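Local coordinates for PCP domain (Thermobifida fusca, PDB 7KW3), which probably carries the growing peptide and its amino acid building blocks, as thioesters on a phosphopantetheine arm, between the catalytic domains of a non-ribosomal peptide synthetase, at residues 27-33 against 61-67; 50-56 against 74-78; 9-14 against 67-71. All coordinates share one frame; numbering follows the deposited sequence.

Contact 1. Residues 27-33 against 61-67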
ATOM      1  N   GLY A  27       3.084   9.086  -2.966  1.00 61.45           N
ATOM      2  CA  GLY A  27       4.109   8.676  -3.904  1.00 61.08           C
ATOM      3  C   GLY A  27       4.486   7.209  -3.777  1.00 58.09           C
ATOM      4  O   GLY A  27       4.242   6.541  -2.772  1.00 56.11           O
ATOM      5  N   ALA A  28       5.111   6.693  -4.832  1.00 56.49           N
ATOM      6  CA  ALA A  28       5.544   5.303  -4.790  1.00 55.66           C
ATOM      7  C   ALA A  28       6.644   5.048  -3.765  1.00 51.47           C
ATOM      8  O   ALA A  28       6.926   3.887  -3.465  1.00 52.64           O
ATOM      9  CB  ALA A  28       6.012   4.861  -6.175  1.00 52.50           C
ATOM     10  N   ASP A  29       7.272   6.089  -3.228  1.00 50.72           N
ATOM     11  CA  ASP A  29       8.278   5.948  -2.188  1.00 52.75           C
ATOM     12  C   ASP A  29       7.724   6.228  -0.792  1.00 55.18           C
ATOM     13  O   ASP A  29       8.499   6.325   0.163  1.00 52.47           O
ATOM     14  CB  ASP A  29       9.459   6.872  -2.487  1.00 59.59           C
ATOM     15  CG  ASP A  29       9.034   8.332  -2.645  1.00 64.97           C
ATOM     16  OD1 ASP A  29       7.820   8.645  -2.572  1.00 60.98           O
ATOM     17  OD2 ASP A  29       9.930   9.172  -2.848  1.00 73.75           O
ATOM     18  N   ALA A  30       6.409   6.350  -0.645  1.00 53.94           N
ATOM     19  CA  ALA A  30       5.823   6.693   0.642  1.00 56.66           C
ATOM     20  C   ALA A  30       5.927   5.543   1.635  1.00 54.16           C
ATOM     21  O   ALA A  30       5.747   4.370   1.283  1.00 47.33           O
ATOM     22  CB  ALA A  30       4.362   7.082   0.465  1.00 57.72           C
ATOM     23  N   ASP A  31       6.217   5.901   2.886  1.00 56.09           N
ATOM     24  CA  ASP A  31       6.302   4.965   4.000  1.00 51.65           C
ATOM     25  C   ASP A  31       4.977   5.003   4.746  1.00 50.88           C
ATOM     26  O   ASP A  31       4.583   6.060   5.256  1.00 56.87           O
ATOM     27  CB  ASP A  31       7.457   5.340   4.932  1.00 55.63           C
ATOM     28  CG  ASP A  31       7.659   4.334   6.066  1.00 59.51           C
ATOM     29  OD1 ASP A  31       6.712   4.096   6.849  1.00 56.04           O
ATOM     30  OD2 ASP A  31       8.780   3.785   6.173  1.00 64.62           O
ATOM     31  N   PHE A  32       4.311   3.848   4.833  1.00 48.86           N
ATOM     32  CA  PHE A  32       2.962   3.802   5.395  1.00 48.20           C
ATOM     33  C   PHE A  32       2.933   4.313   6.837  1.00 51.65           C
ATOM     34  O   PHE A  32       2.039   5.083   7.212  1.00 54.78           O
ATOM     35  CB  PHE A  32       2.414   2.378   5.305  1.00 45.18           C
ATOM     36  CG  PHE A  32       0.961   2.254   5.661  1.00 47.21           C
ATOM     37  CD1 PHE A  32      -0.023   2.771   4.827  1.00 49.90           C
ATOM     38  CD2 PHE A  32       0.569   1.592   6.819  1.00 46.89           C
ATOM     39  CE1 PHE A  32      -1.371   2.644   5.146  1.00 43.29           C
ATOM     40  CE2 PHE A  32      -0.781   1.454   7.141  1.00 45.33           C
ATOM     41  CZ  PHE A  32      -1.752   1.985   6.303  1.00 40.68           C
ATOM     42  N   PHE A  33       3.920   3.932   7.649  1.00 47.17           N
ATOM     43  CA  PHE A  33       3.905   4.362   9.043  1.00 55.11           C
ATOM     44  C   PHE A  33       4.444   5.775   9.221  1.00 57.94           C
ATOM     45  O   PHE A  33       4.021   6.479  10.146  1.00 58.10           O
ATOM     46  CB  PHE A  33       4.663   3.346   9.902  1.00 53.27           C
ATOM     47  CG  PHE A  33       4.027   1.995   9.869  1.00 55.88           C
ATOM     48  CD1 PHE A  33       2.900   1.726  10.648  1.00 54.75           C
ATOM     49  CD2 PHE A  33       4.482   1.030   8.983  1.00 46.88           C
ATOM     50  CE1 PHE A  33       2.272   0.494  10.581  1.00 57.40           C
ATOM     51  CE2 PHE A  33       3.862  -0.209   8.909  1.00 50.28           C
ATOM     52  CZ  PHE A  33       2.750  -0.477   9.712  1.00 53.22           C
ATOM     53  N   VAL A  61       3.138  -5.452   5.371  1.00 40.62           N
ATOM     54  CA  VAL A  61       3.125  -4.008   5.571  1.00 42.34           C
ATOM     55  C   VAL A  61       4.140  -3.601   6.632  1.00 46.25           C
ATOM     56  O   VAL A  61       4.920  -2.660   6.434  1.00 44.71           O
ATOM     57  CB  VAL A  61       1.706  -3.541   5.928  1.00 44.10           C
ATOM     58  CG1 VAL A  61       1.699  -2.049   6.282  1.00 37.58           C
ATOM     59  CG2 VAL A  61       0.755  -3.861   4.767  1.00 36.49           C
ATOM     60  N   PHE A  62       4.168  -4.314   7.764  1.00 43.29           N
ATOM     61  CA  PHE A  62       5.103  -3.944   8.820  1.00 47.15           C
ATOM     62  C   PHE A  62       6.545  -4.148   8.378  1.00 50.60           C
ATOM     63  O   PHE A  62       7.421  -3.349   8.726  1.00 45.83           O
ATOM     64  CB  PHE A  62       4.788  -4.727  10.101  1.00 44.21           C
ATOM     65  CG  PHE A  62       3.599  -4.182  10.859  1.00 56.07           C
ATOM     66  CD1 PHE A  62       3.759  -3.180  11.815  1.00 69.04           C
ATOM     67  CD2 PHE A  62       2.323  -4.648  10.602  1.00 55.73           C
ATOM     68  CE1 PHE A  62       2.665  -2.667  12.509  1.00 67.07           C
ATOM     69  CE2 PHE A  62       1.234  -4.148  11.279  1.00 54.78           C
ATOM     70  CZ  PHE A  62       1.402  -3.149  12.238  1.00 62.43           C
ATOM     71  N   ARG A  63       6.802  -5.176   7.576  1.00 47.90           N
ATOM     72  CA  ARG A  63       8.164  -5.447   7.132  1.00 52.61           C
ATOM     73  C   ARG A  63       8.562  -4.594   5.918  1.00 52.18           C
ATOM     74  O   ARG A  63       9.740  -4.265   5.766  1.00 51.53           O
ATOM     75  CB  ARG A  63       8.301  -6.951   6.847  1.00 55.74           C
ATOM     76  CG  ARG A  63       9.493  -7.348   6.016  1.00 70.66           C
ATOM     77  CD  ARG A  63      10.669  -7.867   6.830  1.00 82.40           C
ATOM     78  NE  ARG A  63      11.879  -7.842   6.006  1.00 90.73           N
ATOM     79  CZ  ARG A  63      13.047  -8.372   6.352  1.00102.61           C
ATOM     80  NH1 ARG A  63      13.184  -8.991   7.521  1.00107.20           N
ATOM     81  NH2 ARG A  63      14.077  -8.285   5.519  1.00 98.93           N
ATOM     82  N   HIS A  64       7.613  -4.193   5.070  1.00 47.06           N
ATOM     83  CA  HIS A  64       7.913  -3.425   3.855  1.00 49.94           C
ATOM     84  C   HIS A  64       6.960  -2.245   3.741  1.00 45.55           C
ATOM     85  O   HIS A  64       6.073  -2.236   2.883  1.00 43.35           O
ATOM     86  CB  HIS A  64       7.806  -4.297   2.606  1.00 42.87           C
ATOM     87  CG  HIS A  64       8.599  -5.561   2.689  1.00 49.27           C
ATOM     88  ND1 HIS A  64       9.977  -5.573   2.714  1.00 54.14           N
ATOM     89  CD2 HIS A  64       8.207  -6.855   2.753  1.00 47.46           C
ATOM     90  CE1 HIS A  64      10.401  -6.822   2.789  1.00 54.68           C
ATOM     91  NE2 HIS A  64       9.348  -7.619   2.808  1.00 57.66           N
ATOM     92  N   PRO A  65       7.107  -1.236   4.598  1.00 45.34           N
ATOM     93  CA  PRO A  65       6.100  -0.159   4.629  1.00 45.75           C
ATOM     94  C   PRO A  65       6.169   0.801   3.443  1.00 47.31           C
ATOM     95  O   PRO A  65       5.216   1.567   3.242  1.00 45.52           O
ATOM     96  CB  PRO A  65       6.386   0.558   5.955  1.00 44.39           C
ATOM     97  CG  PRO A  65       7.825   0.239   6.262  1.00 50.62           C
ATOM     98  CD  PRO A  65       8.097  -1.124   5.685  1.00 47.78           C
ATOM     99  N   VAL A  66       7.233   0.781   2.650  1.00 43.74           N
ATOM    100  CA  VAL A  66       7.315   1.636   1.471  1.00 42.63           C
ATOM    101  C   VAL A  66       6.536   0.989   0.328  1.00 45.91           C
ATOM    102  O   VAL A  66       6.695  -0.208   0.059  1.00 43.60           O
ATOM    103  CB  VAL A  66       8.779   1.881   1.080  1.00 48.33           C
ATOM    104  CG1 VAL A  66       8.854   2.707  -0.190  1.00 44.55           C
ATOM    105  CG2 VAL A  66       9.514   2.588   2.220  1.00 48.46           C
ATOM    106  N   VAL A  67       5.707   1.798  -0.353  1.00 45.62           N
ATOM    107  CA  VAL A  67       4.828   1.317  -1.428  1.00 42.97           C
ATOM    108  C   VAL A  67       5.590   0.404  -2.390  1.00 42.07           C
ATOM    109  O   VAL A  67       5.185  -0.735  -2.644  1.00 41.26           O
ATOM    110  CB  VAL A  67       4.192   2.503  -2.183  1.00 47.83           C
ATOM    111  CG1 VAL A  67       3.457   2.028  -3.435  1.00 40.47           C
ATOM    112  CG2 VAL A  67       3.233   3.297  -1.287  1.00 45.31           C
TER
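The ring of F33 reaches across to F62 and sets its CZ corner over one face of that ring, F33 CZ lying 3.6 Å from F62 CE1. The two planes are inclined at 35°, too steep for a parallel stack and too shallow for a T-shape. The same F33 ring uses its edge twice more: V61 O lies in its plane, 3.6 Å from F33 CE2, and P65 CB meets F33 CD2 near that plane. With CG anti to the carbonyl carbon (chi1 -62°), F33 swings its ring toward this end of helix 58-63, and CD2 of F32 sits over the centre of one of its faces. F32 itself turns inward, touching V61 CG1 at 3.8 Å through CD2 and meeting Y17 edge-to-face. In the four-helix fold of carrier proteins this is where the long loop between the first two major helices runs past the short third helix and the turn leading to the last one. The loop is tied there by a single bridge between D31 and V66. V67 N donates to A30 O at 3.0 Å, meeting that carbonyl nearly head-on, whereas F32 N approaches P65 O at 2.9 Å from above the carbonyl plane, and Y17 OH also bonds to P65 O. The carboxylate of D31 lies alongside the proline ring, pointing the same way, its OD2 at 3.7 Å from P65 CG; OD1 accepts A34 N and, weakly, F33 N. Further back, V67 CB rests against A28 O at 3.3 Å, where G27 to A30 form a type I turn.

Contact 2. Residues 50-56 against 74-78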
ATOM      1  N   ARG A  50      -6.568  -5.937  -1.500  1.00 38.43           N
ATOM      2  CA  ARG A  50      -7.176  -7.092  -2.138  1.00 40.03           C
ATOM      3  C   ARG A  50      -8.303  -6.662  -3.070  1.00 42.44           C
ATOM      4  O   ARG A  50      -8.407  -7.164  -4.197  1.00 44.37           O
ATOM      5  CB  ARG A  50      -7.674  -8.091  -1.084  1.00 39.95           C
ATOM      6  CG  ARG A  50      -8.682  -9.086  -1.622  1.00 40.93           C
ATOM      7  CD  ARG A  50      -9.088 -10.109  -0.578  1.00 49.59           C
ATOM      8  NE  ARG A  50      -8.119 -11.198  -0.563  1.00 65.06           N
ATOM      9  CZ  ARG A  50      -8.142 -12.228  -1.412  1.00 79.73           C
ATOM     10  NH1 ARG A  50      -9.098 -12.318  -2.342  1.00 66.68           N
ATOM     11  NH2 ARG A  50      -7.215 -13.180  -1.325  1.00 78.37           N
ATOM     12  N   SER A  51      -9.150  -5.721  -2.630  1.00 39.55           N
ATOM     13  CA  SER A  51     -10.183  -5.199  -3.522  1.00 44.86           C
ATOM     14  C   SER A  51      -9.578  -4.619  -4.795  1.00 43.83           C
ATOM     15  O   SER A  51     -10.178  -4.732  -5.863  1.00 43.97           O
ATOM     16  CB  SER A  51     -11.028  -4.130  -2.823  1.00 45.77           C
ATOM     17  OG  SER A  51     -11.729  -4.657  -1.715  1.00 55.63           O
ATOM     18  N   ALA A  52      -8.390  -4.026  -4.706  1.00 40.29           N
ATOM     19  CA  ALA A  52      -7.721  -3.475  -5.876  1.00 42.06           C
ATOM     20  C   ALA A  52      -6.908  -4.507  -6.649  1.00 44.11           C
ATOM     21  O   ALA A  52      -6.193  -4.133  -7.579  1.00 47.32           O
ATOM     22  CB  ALA A  52      -6.819  -2.309  -5.470  1.00 33.98           C
ATOM     23  N   GLY A  53      -6.997  -5.781  -6.298  1.00 40.95           N
ATOM     24  CA  GLY A  53      -6.367  -6.823  -7.077  1.00 38.70           C
ATOM     25  C   GLY A  53      -5.050  -7.360  -6.552  1.00 42.02           C
ATOM     26  O   GLY A  53      -4.409  -8.148  -7.254  1.00 42.30           O
ATOM     27  N   TRP A  54      -4.634  -6.985  -5.341  1.00 36.68           N
ATOM     28  CA  TRP A  54      -3.308  -7.329  -4.847  1.00 37.99           C
ATOM     29  C   TRP A  54      -3.386  -7.907  -3.438  1.00 41.08           C
ATOM     30  O   TRP A  54      -3.971  -7.307  -2.527  1.00 39.23           O
ATOM     31  CB  TRP A  54      -2.374  -6.104  -4.931  1.00 35.63           C
ATOM     32  CG  TRP A  54      -2.225  -5.729  -6.376  1.00 40.96           C
ATOM     33  CD1 TRP A  54      -2.956  -4.793  -7.066  1.00 41.78           C
ATOM     34  CD2 TRP A  54      -1.368  -6.357  -7.342  1.00 38.34           C
ATOM     35  NE1 TRP A  54      -2.576  -4.777  -8.386  1.00 43.49           N
ATOM     36  CE2 TRP A  54      -1.606  -5.724  -8.585  1.00 37.59           C
ATOM     37  CE3 TRP A  54      -0.407  -7.377  -7.270  1.00 38.09           C
ATOM     38  CZ2 TRP A  54      -0.929  -6.087  -9.756  1.00 40.11           C
ATOM     39  CZ3 TRP A  54       0.272  -7.738  -8.436  1.00 40.30           C
ATOM     40  CH2 TRP A  54       0.003  -7.092  -9.666  1.00 41.79           C
ATOM     41  N   GLU A  55      -2.796  -9.084  -3.278  1.00 37.19           N
ATOM     42  CA  GLU A  55      -2.828  -9.844  -2.038  1.00 38.91           C
ATOM     43  C   GLU A  55      -1.581  -9.525  -1.226  1.00 40.62           C
ATOM     44  O   GLU A  55      -0.465  -9.798  -1.675  1.00 40.31           O
ATOM     45  CB  GLU A  55      -2.886 -11.339  -2.335  1.00 38.60           C
ATOM     46  CG  GLU A  55      -4.166 -11.988  -1.929  1.00 53.65           C
ATOM     47  CD  GLU A  55      -4.044 -13.489  -1.840  1.00 57.30           C
ATOM     48  OE1 GLU A  55      -4.210 -14.030  -0.728  1.00 61.44           O
ATOM     49  OE2 GLU A  55      -3.785 -14.128  -2.882  1.00 55.93           O
ATOM     50  N   ILE A  56      -1.774  -8.959  -0.036  1.00 38.53           N
ATOM     51  CA  ILE A  56      -0.694  -8.740   0.916  1.00 37.43           C
ATOM     52  C   ILE A  56      -1.178  -9.151   2.298  1.00 43.87           C
ATOM     53  O   ILE A  56      -2.374  -9.336   2.536  1.00 43.48           O
ATOM     54  CB  ILE A  56      -0.214  -7.276   0.952  1.00 39.03           C
ATOM     55  CG1 ILE A  56      -1.407  -6.342   1.137  1.00 37.21           C
ATOM     56  CG2 ILE A  56       0.581  -6.946  -0.304  1.00 36.27           C
ATOM     57  CD1 ILE A  56      -1.035  -4.891   1.347  1.00 37.44           C
ATOM     58  N   ALA A  74       3.742  -8.304  -3.088  1.00 38.72           N
ATOM     59  CA  ALA A  74       2.342  -8.610  -3.331  1.00 37.84           C
ATOM     60  C   ALA A  74       2.201  -9.717  -4.370  1.00 39.27           C
ATOM     61  O   ALA A  74       3.083  -9.951  -5.201  1.00 41.70           O
ATOM     62  CB  ALA A  74       1.589  -7.363  -3.801  1.00 36.30           C
ATOM     63  N   GLN A  75       1.081 -10.422  -4.296  1.00 35.92           N
ATOM     64  CA  GLN A  75       0.712 -11.311  -5.371  1.00 38.47           C
ATOM     65  C   GLN A  75      -0.563 -10.804  -6.024  1.00 37.39           C
ATOM     66  O   GLN A  75      -1.425 -10.238  -5.343  1.00 41.87           O
ATOM     67  CB  GLN A  75       0.493 -12.762  -4.886  1.00 38.03           C
ATOM     68  CG  GLN A  75       1.707 -13.418  -4.301  1.00 35.76           C
ATOM     69  CD  GLN A  75       2.763 -13.749  -5.340  1.00 40.51           C
ATOM     70  OE1 GLN A  75       2.603 -13.454  -6.517  1.00 37.36           O
ATOM     71  NE2 GLN A  75       3.852 -14.367  -4.900  1.00 36.23           N
ATOM     72  N   PRO A  76      -0.697 -10.941  -7.335  1.00 39.01           N
ATOM     73  CA  PRO A  76      -1.988 -10.641  -7.963  1.00 40.72           C
ATOM     74  C   PRO A  76      -3.054 -11.547  -7.376  1.00 45.87           C
ATOM     75  O   PRO A  76      -2.795 -12.713  -7.064  1.00 44.79           O
ATOM     76  CB  PRO A  76      -1.748 -10.943  -9.449  1.00 36.79           C
ATOM     77  CG  PRO A  76      -0.527 -11.832  -9.472  1.00 36.70           C
ATOM     78  CD  PRO A  76       0.306 -11.434  -8.288  1.00 37.91           C
ATOM     79  N   VAL A  77      -4.251 -10.991  -7.195  1.00 43.83           N
ATOM     80  CA  VAL A  77      -5.365 -11.798  -6.718  1.00 51.39           C
ATOM     81  C   VAL A  77      -5.715 -12.838  -7.768  1.00 56.29           C
ATOM     82  O   VAL A  77      -5.869 -12.520  -8.952  1.00 61.19           O
ATOM     83  CB  VAL A  77      -6.572 -10.911  -6.384  1.00 51.55           C
ATOM     84  CG1 VAL A  77      -7.824 -11.756  -6.295  1.00 51.47           C
ATOM     85  CG2 VAL A  77      -6.337 -10.189  -5.073  1.00 46.13           C
ATOM     86  N   THR A  78      -5.841 -14.089  -7.331  1.00 62.68           N
ATOM     87  CA  THR A  78      -6.112 -15.232  -8.206  1.00 71.65           C
ATOM     88  C   THR A  78      -7.370 -15.084  -9.085  1.00 82.66           C
ATOM     89  O   THR A  78      -8.502 -15.064  -8.596  1.00 83.28           O
ATOM     90  CB  THR A  78      -6.239 -16.513  -7.360  1.00 87.64           C
ATOM     91  OG1 THR A  78      -7.335 -16.375  -6.435  1.00 79.68           O
ATOM     92  CG2 THR A  78      -4.925 -16.767  -6.588  1.00 61.41           C
TER
HETATM   93  O   HOH W   1      -6.243 -14.261  -4.269  1.00 61.92           O
HETATM   94  O   HOH W   2      -3.007 -14.764  -5.231  1.00 45.87           O
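W54 and P76 face each other as a non-hydrogen-bonded antiparallel pair, and the indole lies obliquely against the proline, its CZ3 atom 3.7 Å from P76 CD. The neighbouring W54 CE3 reaches A74 CB at 4.0 Å, so the benzo part of the indole spans both residues. A chi1 of -63° sets the indole beside the backbone N and lays the ring along this side of the two-stranded ribbon. The next pair, E55 with Q75, is hydrogen-bonded in both directions: E55 N meets Q75 O at 2.7 Å, almost straight at 176°, and Q75 N returns a bond to E55 O at 3.1 Å, in the carbonyl plane on a lone pair. At the ribbon's other end V77 N donates to G53 O over 2.8 Å, coming from above the carbonyl plane, and V77 CG2 packs close on the G53 carbonyl carbon.

Around this backbone frame lies a more polar shell. The arginine chain of R50 bends at chi3 and brings one face of its guanidinium over V77 CG2, while R50 NH2 makes a salt bridge of 3.2 Å to E55 OE1. The other carboxylate oxygen, E55 OE2, accepts a hydrogen bond from a water that also donates to P76 O, linking the E55 side chain to the far strand. G53, with positive phi, is the C-prime residue of a Schellman motif ending helix 39-51, which turns the chain straight into strand 54-55. The small sheet thus joins the end of helix 39-51 to the chain leaving helix 67-73, and W54 extends from it to touch A9 and A12 of helix 8-21.

Contact 3. Residues 9-14 against 67-71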
ATOM      1  N   ALA A   9       1.023  -2.734  -9.631  1.00 42.67           N
ATOM      2  CA  ALA A   9       0.945  -2.966  -8.185  1.00 37.93           C
ATOM      3  C   ALA A   9       1.285  -1.706  -7.393  1.00 40.52           C
ATOM      4  O   ALA A   9       0.580  -1.359  -6.436  1.00 45.04           O
ATOM      5  CB  ALA A   9       1.866  -4.114  -7.772  1.00 39.12           C
ATOM      6  N   GLU A  10       2.359  -1.003  -7.776  1.00 38.74           N
ATOM      7  CA  GLU A  10       2.666   0.280  -7.146  1.00 42.14           C
ATOM      8  C   GLU A  10       1.499   1.248  -7.256  1.00 41.45           C
ATOM      9  O   GLU A  10       1.130   1.892  -6.270  1.00 43.52           O
ATOM     10  CB  GLU A  10       3.927   0.891  -7.760  1.00 42.21           C
ATOM     11  CG  GLU A  10       5.185   0.133  -7.409  1.00 41.32           C
ATOM     12  CD  GLU A  10       6.449   0.760  -7.966  1.00 45.32           C
ATOM     13  OE1 GLU A  10       7.493   0.098  -7.836  1.00 49.69           O
ATOM     14  OE2 GLU A  10       6.418   1.895  -8.510  1.00 44.42           O
ATOM     15  N   ALA A  11       0.887   1.348  -8.443  1.00 44.31           N
ATOM     16  CA  ALA A  11      -0.194   2.310  -8.641  1.00 44.42           C
ATOM     17  C   ALA A  11      -1.405   1.963  -7.795  1.00 43.54           C
ATOM     18  O   ALA A  11      -2.037   2.852  -7.212  1.00 44.58           O
ATOM     19  CB  ALA A  11      -0.579   2.383 -10.115  1.00 38.03           C
ATOM     20  N   ALA A  12      -1.734   0.676  -7.706  1.00 38.55           N
ATOM     21  CA  ALA A  12      -2.855   0.277  -6.872  1.00 41.10           C
ATOM     22  C   ALA A  12      -2.582   0.593  -5.404  1.00 42.11           C
ATOM     23  O   ALA A  12      -3.454   1.130  -4.707  1.00 42.57           O
ATOM     24  CB  ALA A  12      -3.151  -1.207  -7.074  1.00 42.18           C
ATOM     25  N   LEU A  13      -1.361   0.311  -4.929  1.00 39.77           N
ATOM     26  CA  LEU A  13      -1.061   0.532  -3.515  1.00 40.99           C
ATOM     27  C   LEU A  13      -0.972   2.023  -3.185  1.00 46.17           C
ATOM     28  O   LEU A  13      -1.400   2.443  -2.102  1.00 46.05           O
ATOM     29  CB  LEU A  13       0.227  -0.200  -3.115  1.00 40.55           C
ATOM     30  CG  LEU A  13       0.114  -1.725  -2.992  1.00 36.51           C
ATOM     31  CD1 LEU A  13       1.455  -2.375  -2.723  1.00 40.77           C
ATOM     32  CD2 LEU A  13      -0.876  -2.095  -1.920  1.00 39.96           C
ATOM     33  N   CYS A  14      -0.422   2.836  -4.096  1.00 40.07           N
ATOM     34  CA  CYS A  14      -0.461   4.285  -3.907  1.00 45.35           C
ATOM     35  C   CYS A  14      -1.887   4.761  -3.671  1.00 47.56           C
ATOM     36  O   CYS A  14      -2.160   5.517  -2.731  1.00 53.20           O
ATOM     37  CB  CYS A  14       0.122   5.015  -5.123  1.00 46.31           C
ATOM     38  SG  CYS A  14       1.905   4.964  -5.297  1.00 56.21           S
ATOM     39  N   VAL A  67       5.707   1.798  -0.353  1.00 45.62           N
ATOM     40  CA  VAL A  67       4.828   1.317  -1.428  1.00 42.97           C
ATOM     41  C   VAL A  67       5.590   0.404  -2.390  1.00 42.07           C
ATOM     42  O   VAL A  67       5.185  -0.735  -2.644  1.00 41.26           O
ATOM     43  CB  VAL A  67       4.192   2.503  -2.183  1.00 47.83           C
ATOM     44  CG1 VAL A  67       3.457   2.028  -3.435  1.00 40.47           C
ATOM     45  CG2 VAL A  67       3.233   3.297  -1.287  1.00 45.31           C
ATOM     46  N   ALA A  68       6.704   0.896  -2.937  1.00 41.30           N
ATOM     47  CA  ALA A  68       7.421   0.126  -3.950  1.00 45.80           C
ATOM     48  C   ALA A  68       7.895  -1.211  -3.394  1.00 43.36           C
ATOM     49  O   ALA A  68       7.875  -2.227  -4.100  1.00 43.91           O
ATOM     50  CB  ALA A  68       8.606   0.934  -4.500  1.00 40.36           C
ATOM     51  N   ASP A  69       8.341  -1.233  -2.137  1.00 44.20           N
ATOM     52  CA  ASP A  69       8.759  -2.490  -1.531  1.00 40.92           C
ATOM     53  C   ASP A  69       7.571  -3.420  -1.303  1.00 43.84           C
ATOM     54  O   ASP A  69       7.674  -4.634  -1.513  1.00 44.81           O
ATOM     55  CB  ASP A  69       9.484  -2.206  -0.219  1.00 46.40           C
ATOM     56  CG  ASP A  69      10.764  -1.431  -0.433  1.00 55.98           C
ATOM     57  OD1 ASP A  69      11.401  -1.645  -1.490  1.00 57.73           O
ATOM     58  OD2 ASP A  69      11.119  -0.605   0.441  1.00 57.93           O
ATOM     59  N   LEU A  70       6.435  -2.861  -0.878  1.00 38.81           N
ATOM     60  CA  LEU A  70       5.250  -3.672  -0.645  1.00 38.24           C
ATOM     61  C   LEU A  70       4.725  -4.253  -1.955  1.00 43.43           C
ATOM     62  O   LEU A  70       4.305  -5.417  -2.004  1.00 40.09           O
ATOM     63  CB  LEU A  70       4.186  -2.827   0.067  1.00 36.38           C
ATOM     64  CG  LEU A  70       2.901  -3.537   0.487  1.00 40.69           C
ATOM     65  CD1 LEU A  70       3.224  -4.712   1.415  1.00 32.83           C
ATOM     66  CD2 LEU A  70       1.954  -2.554   1.166  1.00 36.39           C
ATOM     67  N   ALA A  71       4.765  -3.461  -3.035  1.00 42.27           N
ATOM     68  CA  ALA A  71       4.312  -3.950  -4.331  1.00 40.07           C
ATOM     69  C   ALA A  71       5.135  -5.140  -4.789  1.00 38.40           C
ATOM     70  O   ALA A  71       4.611  -6.037  -5.457  1.00 40.87           O
ATOM     71  CB  ALA A  71       4.369  -2.827  -5.368  1.00 36.28           C
TER
HETATM   72  O   HOH W   3       7.640  -2.272  -6.914  1.00 44.10           O
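V67 opens the second segment by sending CG1 into the side of helix 8-21, where it meets C14 SG at 3.8 Å, L13 CB and the backbone oxygen of E10. Its chi1 of 171° turns this branch away from the valine's own backbone N and points it at the surface that C14, L13 and E10 present. A68 follows at the margin, and its CB lies 3.6 Å from E10 OE1. The glutamate chain is extended beyond CG and runs alongside the start of helix 67-73, where a water donates to E10 OE1 and to A68 O, tying the carboxylate to that helix; the other oxygen, OE2, accepts the backbone NH of A6. Next inward is L70, whose CG is 3.7 Å from L13 CD1. The same methyl also touches L70 CB and CD2, then moves on to the backbone of A71, coming within 3.5 Å of A71 N. Thus L13 CD1 lies against two consecutive residues of the facing helix. A71 completes the walk: its CB packs against A9 CB at 3.7 Å and also touches E10 N and E10 CG. With alanine on both sides the backbones come close, A9 and A71 being the pair of nearest alpha carbons. The two short helical segments cross at 123°, with axes 8.7 Å apart, joining the first and last helices of the carrier-protein bundle. L70 also touches Y17, I56 and V61. Carbon and sulfur dominate, so the helices are probably held mostly by shape and burial, with the water-linked, partly exposed glutamate adding a polar tie.

Overall arrangement
Contact 3 is the buried one, close to the chain's centre, whereas contact 1 is partly buried and contact 2 lies at the surface. Contacts 1 and 3 share V67, and A28 O probably accepts a hydrogen bond from A68 N, so the long loop and helix 8-21 converge on the start of helix 67-73. Contact 2 takes up the chain just after that helix ends, on the opposite side of the chain's centre from contact 1, and meets contact 3 where W54 packs on A9 and A12. The chemistry follows place: mostly aliphatic packing inside, rings and a lone backbone bridge in contact 1, and paired strands with a salt bridge and waters outside.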